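Local structure of AbiEi antitoxin C-terminal domain-containing protein (Mycobacterium tuberculosis, 1ZEL) at residues 75-78 against 79-82; 215-218 against 219-223; 283-287 against 288-292. The protein is of unknown biological function but probably binds DNA through a winged-helix domain and carries a region related to AbiEi-type antitoxins. All coordinates share one frame; numbering follows the deposited sequence.

Interaction 1: 75-78 against 79-82; sequences FIPP and GEAA
Pro77 and Glu80 close a type II beta turn, with Pro78 and Gly79 at its two corners, and the Glu80 N to Pro77 O hydrogen bond across it measures 3.1 Å. The bond is moderately bent (149° at the hydrogen), and the donor lies somewhat out of the Pro77 carbonyl plane. Pro78 suits the first corner because its ring already holds phi near the value the turn needs. Gly79 takes the second corner with a positive phi of 84°, a conformation readily open to a residue without a side chain. Few side-chain atoms meet across the bend. Ile76 sends its CG2 methyl across to the returning chain, 3.5 Å from Glu80 O and 3.9 Å from Ala82 N. This methyl stands opposite the backbone N about the first torsion, which turns it to the returning chain. The CG atoms of Pro77 and Glu80 meet at 4.2 Å, and Glu80 CB lies 3.6 Å from Pro77 O. Beyond CG the Glu80 chain bends at chi2 and its carboxylate turns away from residues 75-78. The turn sits at the surface, in the connection between strands 72-75 and 82-84. Its backbone is tied in by Ile76 to Trp63 and by Ala81 to Ser6, and Glu80 O accepts from Arg12 NH1. Pro78 rests on Ala26 of helix 19-28, while Ile76 and Ala82 pack against strand 3-5.

Interaction 2: 215-218 against 219-223; sequences SDER and LERLL. With FMT (formic acid), chain J.
Ser215 is the N-cap of helix 216-223, and its O accepts from Leu219 N at 3.0 Å. The same i to i+4 backbone pattern runs on from Asp216 to Glu220, Glu217 to Arg221 and Arg218 to Leu222. The cap itself is weak, with Arg218 N reaching Ser215 OG at 3.4 Å but in a nearly straight line (170°). Non-bonded contact is slight: the Leu219 CD1 methyl lies 3.7 Å from Asp216 OD1, an oxygen that forms a salt bridge with Arg246. Leu219 then packs on Val188 of helix 183-192 and Leu238 of helix 228-240. Among the charged groups, Glu217 and Arg221 run side by side, but Glu217 OE2 and Arg221 NH1 stay 4.9 Å apart, the carboxylate and guanidinium planes turned 62° from each other. Arg221 NH2 instead pairs with Asp153, and Arg218 NH1 bonds to Ala155 O. A bound formic acid, probably from the crystallisation liquor, lies beside the cap, where Ser215 OG donates to its O2 at 2.6 Å. One water joins Arg221, the formic acid and Glu217: it accepts a hydrogen bond from Arg221 NH1 at the guanidinium edge and donates to formic acid O1 and, weakly, to Glu217 OE2.

Interaction 3: 283-287 against 288-292; sequences LVDEL and VVPLL
Asp285 reaches from the end of strand 283-285 to the first backbone N-H groups of helix 288-296, beginning with Val288 and Val289. Its CB points toward the helix, and CG stands opposite the backbone N (chi1 -180°), which carries the carboxylate forward over the helix start. CG itself lies 3.5 Å from Val288 N, and beyond it the two oxygens divide the work. OD1 accepts from Val288 N at 2.8 Å through its syn lone pair, and also from Leu287 N at 3.0 Å, which comes in from above the carboxylate plane. OD2 takes Val289 N at 2.8 Å in an almost straight bond (176°), on the syn side but tilted from the plane, and it also bonds to Tyr236 OH of helix 228-240. The Val289 CG2 methyl lies 3.3 Å from OD2, the two side chains crossing at about a right angle. The bond from OD1 to Leu287 N makes an Asx turn, and Leu287 sits at the N-cap position of the helix. With three backbone N-H groups and a tyrosine hydroxyl around it, the buried carboxylate is probably stabilised in its charged form, helped by the positive end of the helix. Pro290 needs no such partner, lacking an N-H, and lays its CG 3.4 Å from Glu286 C over the bend. One turn on, Leu287 O accepts from Leu291 N, the donor above the carbonyl plane, and the two leucine side chains run alongside each other, CD1 to CD1 at 3.7 Å. Both lie on Trp200 of helix 200-203, and Leu287 also touches Phe264 of the neighbouring parallel strand 262-264.

Overall arrangement
From the N terminus, interaction 1 comes first, closing the turn between strands 72-75 and 82-84 beside helix 19-28 and strand 3-5. Interaction 2 follows at the start of helix 216-223, within the region related to AbiEi antitoxins, and interaction 3 comes near the C terminus, where strand 283-285 passes into helix 288-296. All three are local and lie in series, so none nests within or crosses another. Interaction 1 is on the opposite side of the chain's centre from the other two, its centre about 45 Å from that of interaction 2. Interactions 2 and 3, with nearest atoms about 11 Å apart, both pack on helix 228-240, through Leu238 and Leu237 respectively.

Interaction 1: 75-78 against 79-82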
ATOM      1  N   PHE A  75      -4.604  20.723   4.664  1.00 20.13           N
ATOM      2  CA  PHE A  75      -5.307  21.696   5.500  1.00 19.83           C
ATOM      3  C   PHE A  75      -5.678  21.004   6.809  1.00 19.76           C
ATOM      4  O   PHE A  75      -6.281  19.949   6.796  1.00 18.84           O
ATOM      5  CB  PHE A  75      -6.570  22.187   4.775  1.00 20.05           C
ATOM      6  CG  PHE A  75      -7.428  23.135   5.587  1.00 19.90           C
ATOM      7  CD1 PHE A  75      -6.933  24.379   5.990  1.00 21.09           C
ATOM      8  CD2 PHE A  75      -8.714  22.766   5.974  1.00 15.71           C
ATOM      9  CE1 PHE A  75      -7.709  25.240   6.736  1.00 20.72           C
ATOM     10  CE2 PHE A  75      -9.509  23.625   6.705  1.00 15.87           C
ATOM     11  CZ  PHE A  75      -8.998  24.886   7.085  1.00 16.76           C
ATOM     12  N   ILE A  76      -5.303  21.603   7.936  1.00 20.12           N
ATOM     13  CA  ILE A  76      -5.695  21.069   9.219  1.00 19.10           C
ATOM     14  C   ILE A  76      -6.935  21.880   9.615  1.00 20.00           C
ATOM     15  O   ILE A  76      -6.851  23.096   9.782  1.00 20.77           O
ATOM     16  CB  ILE A  76      -4.571  21.217  10.287  1.00 19.29           C
ATOM     17  CG1 ILE A  76      -3.167  20.929   9.704  1.00 20.23           C
ATOM     18  CG2 ILE A  76      -4.891  20.373  11.554  1.00 20.26           C
ATOM     19  CD1 ILE A  76      -2.979  19.524   9.069  1.00 24.40           C
ATOM     20  N   PRO A  77      -8.094  21.207   9.727  1.00 19.72           N
ATOM     21  CA  PRO A  77      -9.349  21.889   9.900  1.00 19.45           C
ATOM     22  C   PRO A  77      -9.512  22.523  11.271  1.00 18.34           C
ATOM     23  O   PRO A  77      -8.934  22.036  12.243  1.00 17.92           O
ATOM     24  CB  PRO A  77     -10.390  20.792   9.666  1.00 18.71           C
ATOM     25  CG  PRO A  77      -9.669  19.510   9.826  1.00 21.31           C
ATOM     26  CD  PRO A  77      -8.237  19.746   9.631  1.00 20.58           C
ATOM     27  N   PRO A  78     -10.341  23.577  11.360  1.00 17.80           N
ATOM     28  CA  PRO A  78     -10.570  24.204  12.655  1.00 17.91           C
ATOM     29  C   PRO A  78     -10.990  23.175  13.699  1.00 18.23           C
ATOM     30  O   PRO A  78     -11.774  22.276  13.402  1.00 19.13           O
ATOM     31  CB  PRO A  78     -11.719  25.162  12.373  1.00 16.76           C
ATOM     32  CG  PRO A  78     -11.504  25.525  10.921  1.00 15.92           C
ATOM     33  CD  PRO A  78     -11.114  24.236  10.294  1.00 16.48           C
ATOM     34  N   GLY A  79     -10.471  23.331  14.907  1.00 17.94           N
ATOM     35  CA  GLY A  79     -10.817  22.467  16.022  1.00 18.18           C
ATOM     36  C   GLY A  79     -10.032  21.166  16.097  1.00 20.04           C
ATOM     37  O   GLY A  79     -10.261  20.358  16.988  1.00 21.66           O
ATOM     38  N   GLU A  80      -9.125  20.940  15.151  1.00 19.47           N
ATOM     39  CA  GLU A  80      -8.297  19.746  15.166  1.00 19.75           C
ATOM     40  C   GLU A  80      -6.825  20.072  15.230  1.00 19.72           C
ATOM     41  O   GLU A  80      -6.354  21.043  14.634  1.00 19.18           O
ATOM     42  CB  GLU A  80      -8.606  18.891  13.940  1.00 20.55           C
ATOM     43  CG  GLU A  80     -10.064  18.441  13.893  1.00 22.81           C
ATOM     44  CD  GLU A  80     -10.434  17.490  15.037  1.00 28.66           C
ATOM     45  OE1 GLU A  80      -9.536  16.900  15.677  1.00 37.52           O
ATOM     46  OE2 GLU A  80     -11.627  17.328  15.309  1.00 27.04           O
ATOM     47  N   ALA A  81      -6.095  19.249  15.960  1.00 18.90           N
ATOM     48  CA  ALA A  81      -4.659  19.431  16.087  1.00 20.45           C
ATOM     49  C   ALA A  81      -3.907  18.679  14.974  1.00 20.98           C
ATOM     50  O   ALA A  81      -2.742  18.972  14.692  1.00 22.04           O
ATOM     51  CB  ALA A  81      -4.191  18.955  17.503  1.00 20.56           C
ATOM     52  N   ALA A  82      -4.564  17.683  14.365  1.00 20.65           N
ATOM     53  CA  ALA A  82      -3.902  16.810  13.399  1.00 21.25           C
ATOM     54  C   ALA A  82      -4.895  16.098  12.507  1.00 22.42           C
ATOM     55  O   ALA A  82      -6.096  16.088  12.761  1.00 22.46           O
ATOM     56  CB  ALA A  82      -3.040  15.771  14.123  1.00 21.15           C
TER

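Interaction 2: 215-218 against 219-223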
ATOM      1  N   SER A 215      -8.195 -17.045  -6.141  1.00 22.56           N
ATOM      2  CA  SER A 215      -8.569 -17.878  -7.269  1.00 22.63           C
ATOM      3  C   SER A 215      -7.272 -18.382  -7.906  1.00 22.15           C
ATOM      4  O   SER A 215      -6.344 -17.602  -8.193  1.00 21.64           O
ATOM      5  CB  SER A 215      -9.384 -17.028  -8.247  1.00 23.25           C
ATOM      6  OG  SER A 215      -9.175 -17.467  -9.560  1.00 25.57           O
ATOM      7  N   ASP A 216      -7.187 -19.686  -8.132  1.00 22.92           N
ATOM      8  CA  ASP A 216      -5.968 -20.250  -8.713  1.00 23.20           C
ATOM      9  C   ASP A 216      -5.720 -19.805 -10.163  1.00 23.06           C
ATOM     10  O   ASP A 216      -4.575 -19.716 -10.588  1.00 23.16           O
ATOM     11  CB  ASP A 216      -5.940 -21.766  -8.554  1.00 23.97           C
ATOM     12  CG  ASP A 216      -5.949 -22.201  -7.076  1.00 24.81           C
ATOM     13  OD1 ASP A 216      -5.677 -21.387  -6.156  1.00 30.60           O
ATOM     14  OD2 ASP A 216      -6.251 -23.362  -6.821  1.00 28.68           O
ATOM     15  N   GLU A 217      -6.774 -19.500 -10.921  1.00 23.29           N
ATOM     16  CA  GLU A 217      -6.548 -18.958 -12.268  1.00 23.55           C
ATOM     17  C   GLU A 217      -5.866 -17.595 -12.203  1.00 22.76           C
ATOM     18  O   GLU A 217      -4.978 -17.308 -13.001  1.00 22.36           O
ATOM     19  CB  GLU A 217      -7.829 -18.834 -13.089  1.00 24.66           C
ATOM     20  CG  GLU A 217      -7.522 -18.261 -14.491  1.00 29.12           C
ATOM     21  CD  GLU A 217      -8.745 -18.054 -15.388  1.00 38.90           C
ATOM     22  OE1 GLU A 217      -9.712 -18.845 -15.282  1.00 43.67           O
ATOM     23  OE2 GLU A 217      -8.724 -17.104 -16.204  1.00 33.43           O
ATOM     24  N   ARG A 218      -6.303 -16.746 -11.283  1.00 23.23           N
ATOM     25  CA  ARG A 218      -5.662 -15.424 -11.132  1.00 23.26           C
ATOM     26  C   ARG A 218      -4.242 -15.573 -10.652  1.00 22.48           C
ATOM     27  O   ARG A 218      -3.356 -14.884 -11.139  1.00 23.44           O
ATOM     28  CB  ARG A 218      -6.436 -14.546 -10.168  1.00 22.90           C
ATOM     29  CG  ARG A 218      -7.709 -14.062 -10.777  1.00 28.76           C
ATOM     30  CD  ARG A 218      -8.574 -13.377  -9.754  1.00 33.15           C
ATOM     31  NE  ARG A 218      -8.105 -12.027  -9.461  1.00 38.56           N
ATOM     32  CZ  ARG A 218      -8.359 -10.963 -10.215  1.00 35.09           C
ATOM     33  NH1 ARG A 218      -7.904  -9.786  -9.845  1.00 41.48           N
ATOM     34  NH2 ARG A 218      -9.070 -11.070 -11.318  1.00 36.55           N
ATOM     35  N   LEU A 219      -4.010 -16.486  -9.707  1.00 22.16           N
ATOM     36  CA  LEU A 219      -2.645 -16.759  -9.240  1.00 21.82           C
ATOM     37  C   LEU A 219      -1.739 -17.114 -10.417  1.00 21.94           C
ATOM     38  O   LEU A 219      -0.639 -16.574 -10.576  1.00 21.24           O
ATOM     39  CB  LEU A 219      -2.644 -17.907  -8.221  1.00 21.86           C
ATOM     40  CG  LEU A 219      -3.125 -17.513  -6.814  1.00 21.21           C
ATOM     41  CD1 LEU A 219      -3.152 -18.758  -5.928  1.00 21.97           C
ATOM     42  CD2 LEU A 219      -2.230 -16.426  -6.179  1.00 17.97           C
ATOM     43  N   GLU A 220      -2.233 -18.006 -11.267  1.00 21.13           N
ATOM     44  CA  GLU A 220      -1.460 -18.495 -12.357  1.00 21.45           C
ATOM     45  C   GLU A 220      -1.110 -17.370 -13.346  1.00 21.55           C
ATOM     46  O   GLU A 220       0.006 -17.318 -13.876  1.00 21.20           O
ATOM     47  CB  GLU A 220      -2.255 -19.612 -13.030  1.00 22.12           C
ATOM     48  CG  GLU A 220      -1.609 -20.187 -14.258  1.00 25.73           C
ATOM     49  CD  GLU A 220      -2.483 -21.224 -14.928  1.00 32.97           C
ATOM     50  OE1 GLU A 220      -3.595 -21.514 -14.419  1.00 32.25           O
ATOM     51  OE2 GLU A 220      -2.044 -21.743 -15.971  1.00 33.15           O
ATOM     52  N   ARG A 221      -2.059 -16.478 -13.600  1.00 22.04           N
ATOM     53  CA  ARG A 221      -1.835 -15.427 -14.597  1.00 22.41           C
ATOM     54  C   ARG A 221      -0.869 -14.384 -14.019  1.00 22.54           C
ATOM     55  O   ARG A 221      -0.038 -13.836 -14.728  1.00 23.52           O
ATOM     56  CB  ARG A 221      -3.151 -14.795 -15.029  1.00 22.59           C
ATOM     57  CG  ARG A 221      -4.038 -15.746 -15.851  1.00 25.62           C
ATOM     58  CD  ARG A 221      -5.302 -15.021 -16.280  1.00 33.84           C
ATOM     59  NE  ARG A 221      -4.995 -13.832 -17.079  1.00 34.42           N
ATOM     60  CZ  ARG A 221      -5.697 -12.702 -17.045  1.00 40.31           C
ATOM     61  NH1 ARG A 221      -6.751 -12.597 -16.246  1.00 40.40           N
ATOM     62  NH2 ARG A 221      -5.332 -11.671 -17.800  1.00 38.95           N
ATOM     63  N   LEU A 222      -0.971 -14.149 -12.721  1.00 21.69           N
ATOM     64  CA  LEU A 222      -0.043 -13.241 -12.025  1.00 21.61           C
ATOM     65  C   LEU A 222       1.370 -13.819 -11.831  1.00 21.02           C
ATOM     66  O   LEU A 222       2.324 -13.063 -11.716  1.00 19.34           O
ATOM     67  CB  LEU A 222      -0.627 -12.807 -10.695  1.00 21.31           C
ATOM     68  CG  LEU A 222      -1.798 -11.812 -10.804  1.00 24.51           C
ATOM     69  CD1 LEU A 222      -2.535 -11.736  -9.520  1.00 17.59           C
ATOM     70  CD2 LEU A 222      -1.299 -10.436 -11.141  1.00 26.66           C
ATOM     71  N   LEU A 223       1.491 -15.146 -11.786  1.00 20.97           N
ATOM     72  CA  LEU A 223       2.805 -15.812 -11.752  1.00 20.88           C
ATOM     73  C   LEU A 223       3.445 -15.938 -13.124  1.00 21.76           C
ATOM     74  O   LEU A 223       4.657 -16.154 -13.239  1.00 21.78           O
ATOM     75  CB  LEU A 223       2.674 -17.207 -11.130  1.00 20.72           C
ATOM     76  CG  LEU A 223       2.503 -17.229  -9.634  1.00 21.90           C
ATOM     77  CD1 LEU A 223       1.842 -18.544  -9.247  1.00 19.05           C
ATOM     78  CD2 LEU A 223       3.864 -17.008  -8.937  1.00 19.40           C
TER
HETATM   79  C   FMT J 712     -10.952 -15.157 -11.615  1.00 55.41           C
HETATM   80  O1  FMT J 712     -10.184 -14.587 -12.395  1.00 55.78           O
HETATM   81  O2  FMT J 712     -10.846 -16.337 -11.276  1.00 54.60           O
HETATM   82  O   HOH W   1      -4.481 -22.213 -12.159  1.00 27.59           O
HETATM   83  O   HOH W   2      -8.076 -14.371 -14.266  1.00 37.04           O

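Interaction 3: 283-287 against 288-292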
ATOM      1  N   LEU A 283      11.549 -27.009  -2.005  1.00 25.66           N
ATOM      2  CA  LEU A 283      11.646 -25.794  -1.239  1.00 25.75           C
ATOM      3  C   LEU A 283      12.158 -26.065   0.157  1.00 25.85           C
ATOM      4  O   LEU A 283      11.678 -26.975   0.848  1.00 25.87           O
ATOM      5  CB  LEU A 283      10.250 -25.140  -1.183  1.00 25.74           C
ATOM      6  CG  LEU A 283      10.093 -23.777  -0.549  1.00 26.27           C
ATOM      7  CD1 LEU A 283       9.024 -23.051  -1.287  1.00 22.87           C
ATOM      8  CD2 LEU A 283       9.726 -23.921   0.895  1.00 24.92           C
ATOM      9  N   VAL A 284      13.136 -25.260   0.560  1.00 26.34           N
ATOM     10  CA  VAL A 284      13.608 -25.218   1.940  1.00 26.10           C
ATOM     11  C   VAL A 284      12.948 -23.980   2.584  1.00 26.77           C
ATOM     12  O   VAL A 284      13.196 -22.848   2.173  1.00 26.56           O
ATOM     13  CB  VAL A 284      15.145 -25.120   2.008  1.00 26.20           C
ATOM     14  CG1 VAL A 284      15.603 -24.935   3.449  1.00 26.71           C
ATOM     15  CG2 VAL A 284      15.777 -26.407   1.412  1.00 24.10           C
ATOM     16  N   ASP A 285      12.085 -24.220   3.561  1.00 25.42           N
ATOM     17  CA  ASP A 285      11.360 -23.152   4.222  1.00 26.22           C
ATOM     18  C   ASP A 285      12.110 -22.691   5.472  1.00 26.66           C
ATOM     19  O   ASP A 285      12.159 -23.404   6.463  1.00 26.26           O
ATOM     20  CB  ASP A 285       9.934 -23.614   4.574  1.00 26.15           C
ATOM     21  CG  ASP A 285       9.106 -22.529   5.274  1.00 28.06           C
ATOM     22  OD1 ASP A 285       9.456 -21.339   5.169  1.00 29.73           O
ATOM     23  OD2 ASP A 285       8.099 -22.872   5.941  1.00 31.83           O
ATOM     24  N   GLU A 286      12.677 -21.486   5.406  1.00 27.34           N
ATOM     25  CA  GLU A 286      13.384 -20.886   6.536  1.00 28.00           C
ATOM     26  C   GLU A 286      12.557 -19.796   7.199  1.00 28.33           C
ATOM     27  O   GLU A 286      13.003 -19.119   8.142  1.00 28.93           O
ATOM     28  CB  GLU A 286      14.724 -20.339   6.061  1.00 27.99           C
ATOM     29  CG  GLU A 286      15.560 -21.412   5.413  1.00 29.82           C
ATOM     30  CD  GLU A 286      16.895 -20.938   4.888  1.00 36.06           C
ATOM     31  OE1 GLU A 286      17.166 -19.714   4.891  1.00 35.18           O
ATOM     32  OE2 GLU A 286      17.687 -21.814   4.474  1.00 34.34           O
ATOM     33  N   LEU A 287      11.316 -19.672   6.750  1.00 28.07           N
ATOM     34  CA  LEU A 287      10.504 -18.528   7.115  1.00 27.85           C
ATOM     35  C   LEU A 287       9.128 -18.856   7.680  1.00 27.85           C
ATOM     36  O   LEU A 287       8.829 -18.480   8.796  1.00 28.46           O
ATOM     37  CB  LEU A 287      10.373 -17.587   5.916  1.00 27.84           C
ATOM     38  CG  LEU A 287       9.439 -16.374   5.992  1.00 29.37           C
ATOM     39  CD1 LEU A 287       9.961 -15.367   6.985  1.00 34.18           C
ATOM     40  CD2 LEU A 287       9.394 -15.775   4.599  1.00 28.41           C
ATOM     41  N   VAL A 288       8.284 -19.509   6.895  1.00 27.81           N
ATOM     42  CA  VAL A 288       6.884 -19.649   7.255  1.00 28.75           C
ATOM     43  C   VAL A 288       6.732 -20.540   8.495  1.00 30.30           C
ATOM     44  O   VAL A 288       6.300 -20.060   9.551  1.00 30.42           O
ATOM     45  CB  VAL A 288       6.042 -20.120   6.057  1.00 28.89           C
ATOM     46  CG1 VAL A 288       4.608 -20.448   6.474  1.00 30.62           C
ATOM     47  CG2 VAL A 288       6.028 -19.020   4.967  1.00 27.23           C
ATOM     48  N   VAL A 289       7.133 -21.808   8.389  1.00 31.30           N
ATOM     49  CA  VAL A 289       7.069 -22.735   9.542  1.00 31.79           C
ATOM     50  C   VAL A 289       7.968 -22.301  10.730  1.00 31.98           C
ATOM     51  O   VAL A 289       7.504 -22.244  11.874  1.00 32.26           O
ATOM     52  CB  VAL A 289       7.234 -24.216   9.095  1.00 31.98           C
ATOM     53  CG1 VAL A 289       7.072 -25.171  10.273  1.00 34.30           C
ATOM     54  CG2 VAL A 289       6.184 -24.545   8.052  1.00 32.55           C
ATOM     55  N   PRO A 290       9.225 -21.915  10.467  1.00 32.74           N
ATOM     56  CA  PRO A 290      10.045 -21.361  11.560  1.00 33.33           C
ATOM     57  C   PRO A 290       9.438 -20.175  12.343  1.00 34.16           C
ATOM     58  O   PRO A 290       9.611 -20.108  13.571  1.00 33.79           O
ATOM     59  CB  PRO A 290      11.320 -20.916  10.838  1.00 33.57           C
ATOM     60  CG  PRO A 290      11.386 -21.810   9.662  1.00 33.09           C
ATOM     61  CD  PRO A 290       9.986 -21.965   9.204  1.00 32.02           C
ATOM     62  N   LEU A 291       8.761 -19.241  11.663  1.00 34.71           N
ATOM     63  CA  LEU A 291       8.001 -18.197  12.362  1.00 35.25           C
ATOM     64  C   LEU A 291       6.833 -18.759  13.153  1.00 36.07           C
ATOM     65  O   LEU A 291       6.608 -18.331  14.280  1.00 35.59           O
ATOM     66  CB  LEU A 291       7.454 -17.122  11.419  1.00 34.64           C
ATOM     67  CG  LEU A 291       8.464 -16.098  10.916  1.00 36.46           C
ATOM     68  CD1 LEU A 291       7.788 -15.157   9.960  1.00 31.72           C
ATOM     69  CD2 LEU A 291       9.139 -15.324  12.060  1.00 38.31           C
ATOM     70  N   LEU A 292       6.071 -19.672  12.546  1.00 36.77           N
ATOM     71  CA  LEU A 292       4.949 -20.311  13.243  1.00 37.24           C
ATOM     72  C   LEU A 292       5.420 -21.032  14.505  1.00 38.71           C
ATOM     73  O   LEU A 292       4.713 -21.073  15.521  1.00 38.55           O
ATOM     74  CB  LEU A 292       4.241 -21.290  12.317  1.00 37.23           C
ATOM     75  CG  LEU A 292       3.423 -20.613  11.228  1.00 34.20           C
ATOM     76  CD1 LEU A 292       2.904 -21.653  10.300  1.00 31.43           C
ATOM     77  CD2 LEU A 292       2.267 -19.831  11.876  1.00 36.99           C
TER